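Local coordinates for alanine dehydrogenase (Archaeoglobus fulgidus, PDB 1OMO), which catalyses the reversible NAD(+)-dependent oxidative deamination of L-alanine to pyruvate and works as a homodimer, at the interface of chains A and B. Residues are numbered along the deposited sequence; one frame, centred on the assembly and turned at random. Chains: chain A/B, alanine dehydrogenase.

The interface of chains A and B. Residues chain A 56-57, 62-63, 90; chain B 44-46, 51, 66, 70.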
# COMPACT_ATOMS: atom_id res chain seq x y z
N ALA A 56 -5.20 6.51 1.45
CA ALA A 56 -6.24 7.34 2.05
C ALA A 56 -7.29 7.81 1.05
O ALA A 56 -7.03 7.94 -0.13
CB ALA A 56 -5.62 8.55 2.74
N HIS A 57 -8.47 8.10 1.55
CA HIS A 57 -9.57 8.58 0.74
C HIS A 57 -10.27 9.75 1.43
O HIS A 57 -10.68 9.63 2.62
CB HIS A 57 -10.56 7.44 0.55
CG HIS A 57 -11.83 7.84 -0.14
ND1 HIS A 57 -13.03 7.18 0.07
CD2 HIS A 57 -12.09 8.80 -1.05
CE1 HIS A 57 -13.97 7.74 -0.67
NE2 HIS A 57 -13.43 8.73 -1.36
N ALA A 62 -8.68 9.38 -4.01
CA ALA A 62 -8.14 8.26 -3.28
C ALA A 62 -6.72 8.19 -3.80
O ALA A 62 -6.44 8.68 -4.89
CB ALA A 62 -8.90 6.98 -3.59
N GLY A 63 -5.82 7.65 -3.00
CA GLY A 63 -4.43 7.53 -3.44
C GLY A 63 -3.59 6.71 -2.50
O GLY A 63 -4.00 6.40 -1.38
N PRO A 90 -12.13 7.84 -7.07
CA PRO A 90 -12.91 6.88 -6.28
C PRO A 90 -14.11 6.28 -7.06
O PRO A 90 -14.63 5.23 -6.68
CB PRO A 90 -13.36 7.70 -5.07
CG PRO A 90 -12.33 8.80 -4.96
CD PRO A 90 -12.15 9.17 -6.43
N LEU B 44 -9.47 -0.04 0.55
CA LEU B 44 -10.06 1.28 0.59
C LEU B 44 -11.39 0.98 -0.10
O LEU B 44 -11.42 0.68 -1.29
CB LEU B 44 -9.22 2.24 -0.24
CG LEU B 44 -8.79 3.60 0.30
CD1 LEU B 44 -8.14 3.46 1.66
CD2 LEU B 44 -7.84 4.22 -0.70
N GLU B 45 -12.49 1.03 0.65
CA GLU B 45 -13.80 0.74 0.07
C GLU B 45 -14.55 1.98 -0.43
O GLU B 45 -14.65 2.99 0.26
CB GLU B 45 -14.68 0.03 1.11
CG GLU B 45 -14.13 -1.28 1.62
CD GLU B 45 -13.86 -2.26 0.51
OE1 GLU B 45 -14.66 -2.32 -0.44
OE2 GLU B 45 -12.85 -2.99 0.58
N PHE B 46 -15.08 1.91 -1.64
CA PHE B 46 -15.83 3.03 -2.16
C PHE B 46 -17.23 2.57 -2.44
O PHE B 46 -17.53 1.38 -2.44
CB PHE B 46 -15.22 3.53 -3.44
CG PHE B 46 -13.76 3.72 -3.36
CD1 PHE B 46 -12.91 2.85 -4.02
CD2 PHE B 46 -13.24 4.79 -2.65
CE1 PHE B 46 -11.54 3.05 -3.98
CE2 PHE B 46 -11.87 5.00 -2.59
CZ PHE B 46 -11.01 4.12 -3.27
N LEU B 51 -10.02 -0.31 -3.80
CA LEU B 51 -8.64 -0.24 -4.25
C LEU B 51 -7.89 -0.99 -3.16
O LEU B 51 -8.21 -0.86 -1.97
CB LEU B 51 -8.14 1.21 -4.37
CG LEU B 51 -8.07 1.87 -5.76
CD1 LEU B 51 -8.14 3.37 -5.59
CD2 LEU B 51 -6.77 1.51 -6.50
N TRP B 66 -0.95 -1.57 -6.61
CA TRP B 66 -2.11 -0.78 -6.18
C TRP B 66 -3.15 -1.10 -7.25
O TRP B 66 -3.00 -0.69 -8.42
CB TRP B 66 -1.70 0.69 -6.20
CG TRP B 66 -2.73 1.68 -5.78
CD1 TRP B 66 -3.06 2.85 -6.43
CD2 TRP B 66 -3.46 1.70 -4.54
NE1 TRP B 66 -3.92 3.59 -5.65
CE2 TRP B 66 -4.18 2.91 -4.49
CE3 TRP B 66 -3.56 0.81 -3.46
CZ2 TRP B 66 -5.00 3.27 -3.40
CZ3 TRP B 66 -4.38 1.15 -2.38
CH2 TRP B 66 -5.09 2.38 -2.35
N HIS B 70 -13.98 -1.82 -9.93
CA HIS B 70 -15.23 -1.07 -10.00
C HIS B 70 -16.18 -1.65 -11.04
O HIS B 70 -16.28 -1.15 -12.16
CB HIS B 70 -14.92 0.40 -10.30
CG HIS B 70 -14.26 1.10 -9.16
ND1 HIS B 70 -14.79 2.22 -8.56
CD2 HIS B 70 -13.14 0.78 -8.45
CE1 HIS B 70 -14.03 2.56 -7.53
NE2 HIS B 70 -13.03 1.70 -7.44
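In the beta-sandwich dimer of this ornithine cyclodeaminase/mu-crystallin family member, B:Phe46, at the end of strand 42-46, presses its ring against A:His57, A:Ala62 and A:Pro90 of the other subunit, an example of one aromatic side chain docking between the facing ends of strands 50-58 and 61-69 and the loop at A:Pro90. Two groups that are both flat meet here at 77°, edge to face: the rim of the phenyl ring, at CD2 and CE2, points at one face of the A:His57 imidazole, with the ring centroids 5.0 Å apart. A:His57 CE1 and ND1 both lie 3.6 Å from B:Phe46 CD2, while CE2 stands above the imidazole plane, displaced toward its rim. In A:His57, CG anti to the backbone N (chi1 173°) carries the imidazole out toward B:Phe46, and the second torsion (-152°) turns its face to the phenyl rim. The far tip of the phenyl ring, CZ, comes to 3.6 Å from the methyl CB of A:Ala62 on strand 61-69. One phenyl face lies beneath A:Pro90, whose CA sits over the ring centre and whose CB is 3.8 Å from B:Phe46 CD2; the opposite face has the B:Leu44 carbonyl oxygen above it, displaced toward the rim. An alanine in place of A:His57 would probably leave the CD2/CE2 rim without the imidazole face it points at and open a gap there, giving B:Phe46 more play. Away from the phenyl ring the contacts are slighter. B:Leu44 CD2 reaches the backbone O of A:Ala56 at 3.8 Å and also lies in plane at the edge of the B:Trp66 indole, whose CZ2 comes 3.8 Å from the carbonyl carbon of A:Gly63. B:Leu51 CD2 leans over one face of that indole. No hydrogen bond or salt bridge spans the patch, which is held by van der Waals and ring packing. With its symmetry twin it helps join the two subunits, and, centred about 11 Å from the putative proton donor/acceptor B:Lys65, it may also steady the strands near the active site.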